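Local atomic coordinates of catalase (PDB entry 4B7H), a protein that breaks hydrogen peroxide down to water and oxygen at a haem group, and is captured here with the inhibitor nitric oxide and with NADPH bound. Residues T101-F107 / G125-Y131; E134-V140 / L328-V334. All blocks are in the same frame, centred on the assembly; numbering follows the deposited sequence.

Contact 1. Residues T101-F107 / G125-Y131; sequences TPLAVRF and GFALRFY. With HEM (protoporphyrin IX containing Fe), chain E.
This is a buried antiparallel pairing of two neighbouring strands in the central beta-sheet, with one end at the haem. Residues 101-107 lie on strand 100-108 and residues 125-131 on strand 125-132. Both are extended. Their axes approach to 4.6 Å, with N-to-C directions 161° apart. The register sets P102 near Y131, L103 opposite F130 and F107 opposite F126. A104-R129 and R106-A127 are hydrogen-bonded pairs. A104 N reaches R129 O at 2.9 Å and R129 N reaches A104 O at 2.8 Å. R106 N gives to A127 O at 2.9 Å, and A127 N to R106 O at 3.0 Å. Y131 N to P102 O, 2.9 Å, adds a fifth bond. The non-hydrogen-bonded pairs come closer, with CA atoms of V105 and L128 4.5 Å apart. The sheet belongs to the antiparallel beta-barrel of the catalase fold, and its two faces differ. L103, V105, F107, F126, L128 and F130 form an apolar face. There the edge of F107 (chi1 m) meets the face of F126 (chi1 t) in a T-shaped stack, centroids 5.1 Å apart and planes at 89°. V105 CG2 lies 3.8 Å from L128 CD2. A104, R106, A127 and R129 share the other face. R106 is extended (ttt), and its NH1 donates to the haem propionate oxygen O2D at 2.7 Å. G125 CA packs 3.5 Å from haem methyl CMD, where a CB would clash. R129 turns its guanidinium away from strand 101-107 to a salt bridge with D138.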
loop_
_atom_site.group_PDB
_atom_site.type_symbol
_atom_site.label_atom_id
_atom_site.label_comp_id
_atom_site.label_asym_id
_atom_site.label_seq_id
_atom_site.Cartn_x
_atom_site.Cartn_y
_atom_site.Cartn_z
ATOM N N THR A 101 5.515 29.462 21.067
ATOM C CA THR A 101 4.968 28.534 20.076
ATOM C C THR A 101 5.232 27.082 20.476
ATOM O O THR A 101 6.357 26.744 20.834
ATOM C CB THR A 101 5.602 28.799 18.698
ATOM O OG1 THR A 101 5.437 30.184 18.354
ATOM C CG2 THR A 101 4.975 27.919 17.607
ATOM N N PRO A 102 4.199 26.216 20.415
ATOM C CA PRO A 102 4.458 24.796 20.700
ATOM C C PRO A 102 5.377 24.176 19.643
ATOM O O PRO A 102 5.348 24.586 18.474
ATOM C CB PRO A 102 3.066 24.150 20.616
ATOM C CG PRO A 102 2.083 25.285 20.668
ATOM C CD PRO A 102 2.792 26.455 20.052
ATOM N N LEU A 103 6.162 23.179 20.044
ATOM C CA LEU A 103 7.049 22.512 19.112
ATOM C C LEU A 103 7.087 21.002 19.308
ATOM O O LEU A 103 6.754 20.481 20.380
ATOM C CB LEU A 103 8.471 23.092 19.198
ATOM C CG LEU A 103 9.326 22.719 20.414
ATOM C CD1 LEU A 103 10.030 21.366 20.275
ATOM C CD2 LEU A 103 10.350 23.809 20.662
ATOM N N ALA A 104 7.512 20.318 18.250
ATOM C CA ALA A 104 7.924 18.923 18.307
ATOM C C ALA A 104 9.373 18.862 17.848
ATOM O O ALA A 104 9.829 19.729 17.097
ATOM C CB ALA A 104 7.065 18.071 17.395
ATOM N N VAL A 105 10.096 17.835 18.284
ATOM C CA VAL A 105 11.446 17.589 17.790
ATOM C C VAL A 105 11.665 16.099 17.622
ATOM O O VAL A 105 11.143 15.309 18.397
ATOM C CB VAL A 105 12.530 18.208 18.728
ATOM C CG1 VAL A 105 12.602 17.469 20.068
ATOM C CG2 VAL A 105 13.892 18.214 18.063
ATOM N N ARG A 106 12.413 15.715 16.591
ATOM C CA ARG A 106 12.907 14.345 16.478
ATOM C C ARG A 106 14.412 14.387 16.243
ATOM O O ARG A 106 14.900 15.142 15.390
ATOM C CB ARG A 106 12.184 13.566 15.367
ATOM C CG ARG A 106 12.557 12.073 15.294
ATOM C CD ARG A 106 11.698 11.354 14.267
ATOM N NE ARG A 106 12.016 9.929 14.114
ATOM C CZ ARG A 106 13.002 9.451 13.354
ATOM N NH1 ARG A 106 13.804 10.284 12.691
ATOM N NH2 ARG A 106 13.197 8.133 13.268
ATOM N N PHE A 107 15.135 13.605 17.037
ATOM C CA PHE A 107 16.575 13.419 16.885
ATOM C C PHE A 107 16.794 12.033 16.307
ATOM O O PHE A 107 15.959 11.144 16.480
ATOM C CB PHE A 107 17.266 13.478 18.245
ATOM C CG PHE A 107 17.075 14.783 18.982
ATOM C CD1 PHE A 107 17.812 15.909 18.636
ATOM C CD2 PHE A 107 16.182 14.870 20.039
ATOM C CE1 PHE A 107 17.647 17.103 19.319
ATOM C CE2 PHE A 107 16.011 16.058 20.725
ATOM C CZ PHE A 107 16.746 17.177 20.366
ATOM N N GLY A 125 20.402 13.759 13.278
ATOM C CA GLY A 125 19.316 14.629 12.879
ATOM C C GLY A 125 18.818 15.460 14.040
ATOM O O GLY A 125 18.838 15.020 15.191
ATOM N N PHE A 126 18.345 16.660 13.724
ATOM C CA PHE A 126 17.912 17.639 14.712
ATOM C C PHE A 126 16.740 18.363 14.043
ATOM O O PHE A 126 16.895 19.444 13.468
ATOM C CB PHE A 126 19.077 18.594 15.004
ATOM C CG PHE A 126 18.942 19.389 16.279
ATOM C CD1 PHE A 126 17.949 20.343 16.420
ATOM C CD2 PHE A 126 19.849 19.215 17.317
ATOM C CE1 PHE A 126 17.840 21.092 17.595
ATOM C CE2 PHE A 126 19.756 19.974 18.494
ATOM C CZ PHE A 126 18.750 20.909 18.629
ATOM N N ALA A 127 15.561 17.747 14.110
ATOM C CA ALA A 127 14.429 18.156 13.285
ATOM C C ALA A 127 13.286 18.729 14.105
ATOM O O ALA A 127 12.644 18.012 14.882
ATOM C CB ALA A 127 13.947 16.976 12.451
ATOM N N LEU A 128 13.013 20.013 13.896
ATOM C CA LEU A 128 12.032 20.755 14.685
ATOM C C LEU A 128 10.775 21.056 13.895
ATOM O O LEU A 128 10.852 21.376 12.710
ATOM C CB LEU A 128 12.640 22.089 15.111
ATOM C CG LEU A 128 13.795 21.980 16.100
ATOM C CD1 LEU A 128 14.718 23.169 15.947
ATOM C CD2 LEU A 128 13.248 21.887 17.522
ATOM N N ARG A 129 9.621 20.965 14.561
ATOM C CA ARG A 129 8.373 21.525 14.050
ATOM C C ARG A 129 7.882 22.590 15.008
ATOM O O ARG A 129 7.800 22.348 16.216
ATOM C CB ARG A 129 7.273 20.463 13.955
ATOM C CG ARG A 129 5.866 21.081 13.826
ATOM C CD ARG A 129 4.876 20.066 13.273
ATOM N NE ARG A 129 5.334 19.627 11.961
ATOM C CZ ARG A 129 5.025 18.466 11.394
ATOM N NH1 ARG A 129 4.214 17.614 12.014
ATOM N NH2 ARG A 129 5.532 18.160 10.205
ATOM N N PHE A 130 7.545 23.755 14.471
ATOM C CA PHE A 130 6.883 24.790 15.243
ATOM C C PHE A 130 5.434 24.890 14.781
ATOM O O PHE A 130 5.165 25.109 13.594
ATOM C CB PHE A 130 7.617 26.122 15.073
ATOM C CG PHE A 130 9.074 26.050 15.442
ATOM C CD1 PHE A 130 9.453 25.941 16.771
ATOM C CD2 PHE A 130 10.065 26.049 14.463
ATOM C CE1 PHE A 130 10.789 25.852 17.128
ATOM C CE2 PHE A 130 11.416 25.957 14.813
ATOM C CZ PHE A 130 11.775 25.857 16.147
ATOM N N TYR A 131 4.504 24.686 15.715
ATOM C CA TYR A 131 3.080 24.739 15.391
ATOM C C TYR A 131 2.632 26.197 15.442
ATOM O O TYR A 131 2.060 26.643 16.441
ATOM C CB TYR A 131 2.260 23.873 16.362
ATOM C CG TYR A 131 2.557 22.376 16.284
ATOM C CD1 TYR A 131 3.610 21.805 17.006
ATOM C CD2 TYR A 131 1.769 21.532 15.504
ATOM C CE1 TYR A 131 3.874 20.442 16.943
ATOM C CE2 TYR A 131 2.025 20.158 15.431
ATOM C CZ TYR A 131 3.075 19.618 16.161
ATOM O OH TYR A 131 3.352 18.270 16.102
HETATM C CHA HEM E . 15.233 12.433 6.664
HETATM C CHB HEM E . 15.833 13.416 1.953
HETATM C CHC HEM E . 19.742 16.043 3.072
HETATM C CHD HEM E . 18.149 16.234 7.611
HETATM C C1A HEM E . 15.064 12.455 5.302
HETATM C C2A HEM E . 13.997 11.800 4.568
HETATM C C3A HEM E . 14.165 12.094 3.270
HETATM C C4A HEM E . 15.337 12.926 3.139
HETATM C CMA HEM E . 13.306 11.663 2.077
HETATM C CAA HEM E . 12.878 10.947 5.206
HETATM C CBA HEM E . 11.726 11.853 5.616
HETATM C CGA HEM E . 10.513 11.085 6.072
HETATM O O1A HEM E . 9.855 11.569 7.026
HETATM O O2A HEM E . 10.185 10.012 5.503
HETATM C C1B HEM E . 16.962 14.193 1.828
HETATM C C2B HEM E . 17.557 14.636 0.587
HETATM C C3B HEM E . 18.659 15.346 0.906
HETATM C C4B HEM E . 18.762 15.385 2.348
HETATM C CMB HEM E . 16.994 14.295 -0.807
HETATM C CAB HEM E . 19.666 16.075 -0.003
HETATM C CBB HEM E . 19.331 16.548 -1.203
HETATM C C1C HEM E . 19.558 16.475 4.374
HETATM C C2C HEM E . 20.165 17.629 5.022
HETATM C C3C HEM E . 19.709 17.663 6.286
HETATM C C4C HEM E . 18.795 16.554 6.453
HETATM C CMC HEM E . 21.169 18.596 4.347
HETATM C CAC HEM E . 19.970 18.693 7.413
HETATM C CBC HEM E . 20.267 19.980 7.165
HETATM C C1D HEM E . 17.284 15.187 7.775
HETATM C C2D HEM E . 16.722 14.836 9.039
HETATM C C3D HEM E . 15.819 13.665 8.765
HETATM C C4D HEM E . 15.904 13.416 7.351
HETATM C CMD HEM E . 16.990 15.498 10.388
HETATM C CAD HEM E . 14.972 12.947 9.806
HETATM C CBD HEM E . 13.744 13.804 10.101
HETATM C CGD HEM E . 13.010 13.094 11.200
HETATM O O1D HEM E . 11.872 12.614 10.971
HETATM O O2D HEM E . 13.579 12.986 12.315
HETATM N NA HEM E . 15.864 13.144 4.403
HETATM N NB HEM E . 17.715 14.660 2.883
HETATM N NC HEM E . 18.719 15.844 5.278
HETATM N ND HEM E . 16.793 14.328 6.796
HETATM FE FE HEM E . 17.312 14.461 4.856
#

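Contact 2. Residues E134-V140 / L328-V334. With HEM (protoporphyrin IX containing Fe), chain E.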
loop_
_atom_site.group_PDB
_atom_site.type_symbol
_atom_site.label_atom_id
_atom_site.label_comp_id
_atom_site.label_asym_id
_atom_site.label_seq_id
_atom_site.Cartn_x
_atom_site.Cartn_y
_atom_site.Cartn_z
ATOM N N GLU A 134 0.404 30.563 11.609
ATOM C CA GLU A 134 0.330 30.631 10.147
ATOM C C GLU A 134 0.773 29.314 9.511
ATOM O O GLU A 134 1.164 29.271 8.339
ATOM C CB GLU A 134 1.111 31.842 9.604
ATOM C CG GLU A 134 0.490 33.150 10.099
ATOM C CD GLU A 134 1.146 34.434 9.612
ATOM O OE1 GLU A 134 2.232 34.398 9.003
ATOM O OE2 GLU A 134 0.557 35.510 9.867
ATOM N N GLY A 135 0.684 28.236 10.287
ATOM C CA GLY A 135 0.989 26.901 9.796
ATOM C C GLY A 135 2.176 26.258 10.491
ATOM O O GLY A 135 2.880 26.902 11.275
ATOM N N ASN A 136 2.401 24.975 10.213
ATOM C CA ASN A 136 3.560 24.276 10.762
ATOM C C ASN A 136 4.816 24.706 10.020
ATOM O O ASN A 136 4.890 24.592 8.801
ATOM C CB ASN A 136 3.406 22.753 10.671
ATOM C CG ASN A 136 2.270 22.225 11.537
ATOM O OD1 ASN A 136 1.836 22.899 12.474
ATOM N ND2 ASN A 136 1.784 21.015 11.228
ATOM N N TYR A 137 5.790 25.217 10.766
ATOM C CA TYR A 137 7.084 25.577 10.204
ATOM C C TYR A 137 8.103 24.575 10.722
ATOM O O TYR A 137 8.369 24.523 11.932
ATOM C CB TYR A 137 7.474 26.997 10.632
ATOM C CG TYR A 137 8.851 27.425 10.164
ATOM C CD1 TYR A 137 9.374 26.961 8.962
ATOM C CD2 TYR A 137 9.635 28.286 10.930
ATOM C CE1 TYR A 137 10.634 27.343 8.534
ATOM C CE2 TYR A 137 10.903 28.671 10.504
ATOM C CZ TYR A 137 11.391 28.196 9.308
ATOM O OH TYR A 137 12.644 28.573 8.885
ATOM N N ASP A 138 8.653 23.761 9.825
ATOM C CA ASP A 138 9.645 22.777 10.236
ATOM C C ASP A 138 11.024 23.243 9.836
ATOM O O ASP A 138 11.227 23.676 8.696
ATOM C CB ASP A 138 9.407 21.411 9.571
ATOM C CG ASP A 138 8.086 20.768 9.958
ATOM O OD1 ASP A 138 7.368 21.279 10.845
ATOM O OD2 ASP A 138 7.781 19.714 9.365
ATOM N N ILE A 139 11.959 23.158 10.777
ATOM C CA ILE A 139 13.373 23.316 10.451
ATOM C C ILE A 139 14.014 21.953 10.665
ATOM O O ILE A 139 14.274 21.538 11.797
ATOM C CB ILE A 139 14.078 24.409 11.284
ATOM C CG1 ILE A 139 13.351 25.750 11.119
ATOM C CG2 ILE A 139 15.548 24.523 10.857
ATOM C CD1 ILE A 139 13.917 26.887 11.957
ATOM N N VAL A 140 14.205 21.243 9.561
ATOM C CA VAL A 140 14.681 19.875 9.608
ATOM C C VAL A 140 16.194 19.952 9.467
ATOM O O VAL A 140 16.745 19.949 8.355
ATOM C CB VAL A 140 14.012 19.030 8.498
ATOM C CG1 VAL A 140 14.451 17.575 8.586
ATOM C CG2 VAL A 140 12.488 19.131 8.623
ATOM N N LEU A 328 8.240 15.228 9.328
ATOM C CA LEU A 328 8.978 16.488 9.359
ATOM C C LEU A 328 9.493 16.780 7.953
ATOM O O LEU A 328 9.971 15.882 7.266
ATOM C CB LEU A 328 10.107 16.406 10.388
ATOM C CG LEU A 328 9.559 16.342 11.828
ATOM C CD1 LEU A 328 10.550 15.724 12.809
ATOM C CD2 LEU A 328 9.143 17.734 12.316
ATOM N N ASP A 329 9.379 18.029 7.517
ATOM C CA ASP A 329 9.537 18.346 6.100
ATOM C C ASP A 329 10.035 19.784 5.938
ATOM O O ASP A 329 9.358 20.720 6.354
ATOM C CB ASP A 329 8.165 18.140 5.441
ATOM C CG ASP A 329 8.114 18.540 3.978
ATOM O OD1 ASP A 329 9.157 18.881 3.378
ATOM O OD2 ASP A 329 6.994 18.493 3.415
ATOM N N PRO A 330 11.221 19.974 5.319
ATOM C CA PRO A 330 11.751 21.340 5.175
ATOM C C PRO A 330 10.876 22.202 4.267
ATOM O O PRO A 330 10.974 23.429 4.295
ATOM C CB PRO A 330 13.147 21.127 4.560
ATOM C CG PRO A 330 13.080 19.791 3.910
ATOM C CD PRO A 330 12.134 18.967 4.747
ATOM N N GLY A 331 10.016 21.566 3.476
ATOM C CA GLY A 331 9.063 22.297 2.654
ATOM C C GLY A 331 7.927 22.924 3.444
ATOM O O GLY A 331 7.144 23.714 2.901
ATOM N N ASN A 332 7.818 22.563 4.720
ATOM C CA ASN A 332 6.868 23.210 5.613
ATOM C C ASN A 332 7.391 24.584 6.024
ATOM O O ASN A 332 7.847 24.783 7.157
ATOM C CB ASN A 332 6.598 22.335 6.836
ATOM C CG ASN A 332 5.696 21.165 6.521
ATOM O OD1 ASN A 332 4.927 21.200 5.550
ATOM N ND2 ASN A 332 5.765 20.128 7.347
ATOM N N ILE A 333 7.342 25.524 5.082
ATOM C CA ILE A 333 7.701 26.901 5.360
ATOM C C ILE A 333 6.444 27.747 5.546
ATOM O O ILE A 333 5.329 27.307 5.235
ATOM C CB ILE A 333 8.623 27.484 4.274
ATOM C CG1 ILE A 333 7.948 27.468 2.895
ATOM C CG2 ILE A 333 9.956 26.735 4.255
ATOM C CD1 ILE A 333 8.768 28.173 1.821
ATOM N N VAL A 334 6.632 28.953 6.076
ATOM C CA VAL A 334 5.533 29.853 6.412
ATOM C C VAL A 334 5.897 31.252 5.903
ATOM O O VAL A 334 7.057 31.502 5.564
ATOM C CB VAL A 334 5.282 29.888 7.946
ATOM C CG1 VAL A 334 4.691 28.574 8.436
ATOM C CG2 VAL A 334 6.566 30.222 8.694
HETATM C CHA HEM E . 15.233 12.433 6.664
HETATM C CHB HEM E . 15.833 13.416 1.953
HETATM C CHC HEM E . 19.742 16.043 3.072
HETATM C CHD HEM E . 18.149 16.234 7.611
HETATM C C1A HEM E . 15.064 12.455 5.302
HETATM C C2A HEM E . 13.997 11.800 4.568
HETATM C C3A HEM E . 14.165 12.094 3.270
HETATM C C4A HEM E . 15.337 12.926 3.139
HETATM C CMA HEM E . 13.306 11.663 2.077
HETATM C CAA HEM E . 12.878 10.947 5.206
HETATM C CBA HEM E . 11.726 11.853 5.616
HETATM C CGA HEM E . 10.513 11.085 6.072
HETATM O O1A HEM E . 9.855 11.569 7.026
HETATM O O2A HEM E . 10.185 10.012 5.503
HETATM C C1B HEM E . 16.962 14.193 1.828
HETATM C C2B HEM E . 17.557 14.636 0.587
HETATM C C3B HEM E . 18.659 15.346 0.906
HETATM C C4B HEM E . 18.762 15.385 2.348
HETATM C CMB HEM E . 16.994 14.295 -0.807
HETATM C CAB HEM E . 19.666 16.075 -0.003
HETATM C CBB HEM E . 19.331 16.548 -1.203
HETATM C C1C HEM E . 19.558 16.475 4.374
HETATM C C2C HEM E . 20.165 17.629 5.022
HETATM C C3C HEM E . 19.709 17.663 6.286
HETATM C C4C HEM E . 18.795 16.554 6.453
HETATM C CMC HEM E . 21.169 18.596 4.347
HETATM C CAC HEM E . 19.970 18.693 7.413
HETATM C CBC HEM E . 20.267 19.980 7.165
HETATM C C1D HEM E . 17.284 15.187 7.775
HETATM C C2D HEM E . 16.722 14.836 9.039
HETATM C C3D HEM E . 15.819 13.665 8.765
HETATM C C4D HEM E . 15.904 13.416 7.351
HETATM C CMD HEM E . 16.990 15.498 10.388
HETATM C CAD HEM E . 14.972 12.947 9.806
HETATM C CBD HEM E . 13.744 13.804 10.101
HETATM C CGD HEM E . 13.010 13.094 11.200
HETATM O O1D HEM E . 11.872 12.614 10.971
HETATM O O2D HEM E . 13.579 12.986 12.315
HETATM N NA HEM E . 15.864 13.144 4.403
HETATM N NB HEM E . 17.715 14.660 2.883
HETATM N NC HEM E . 18.719 15.844 5.278
HETATM N ND HEM E . 16.793 14.328 6.796
HETATM FE FE HEM E . 17.312 14.461 4.856
HETATM O O HOH W 1 12.467 24.540 6.436
#
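D138 carries the main polar link. Its OD2 accepts from N332 ND2 at 2.9 Å and from the backbone D329 N at 3.0 Å. Its OD1 forms a salt bridge with R129, so both carboxylate oxygens are engaged. A backbone bond, D138 N to N332 O at 3.0 Å, joins the strand directly to the loop. Y137 CA makes a CA-H...O contact with the same N332 O at 3.2 Å. One water donates to D138 O at 2.7 Å and to P330 O at 2.8 Å, bridging the two backbones. The loop is held in shape by its own bonds. D329 to N332 is a type I beta turn, with N332 N to D329 O at 2.9 Å. D329 OD1 accepts from G331 N at 2.8 Å in an Asx turn. N332 then centres an inverse gamma turn, and its CA-to-CB bond points toward the strand. Its OD1 accepts from R365. Apolar packing lies on both sides of this core. Toward the haem, V140 CG2 sits 4.0 Å from L328 CB and 3.9 Å from P330 CD. Both V140 and L328 line the haem pocket: V140 O is 3.6 Å from haem CAC, and L328 CD1 is 3.8 Å from haem O1D. Toward the other end, Y137 CB lies 3.9 Å from V334 CG2. N26 of a second subunit hydrogen-bonds to N136 O and I333 O. The irregular loop thus lies against strand 135-142, and touches strand 125-132 and helix 343-359, whose Y352 packs on V140 and P330.

Following the chain from the N terminus, strand 100-108 is the first part of either contact to be reached, and contact 1 closes when strand 125-132 returns beside it after a 16-residue connection. A short turn leads into strand 135-142, the next neighbour in the same sheet. Contact 2 opens there and closes much later, when the loop after helix 319-324 comes back across 187 residues. The two contacts are therefore in series and neither encloses the other. They meet along strands 125-132 and 135-142, where F130 N lies 2.8 Å from Y137 O and R129 NE 2.8 Å from D138 OD1. Together they tie the sheet and the later loop to one haem.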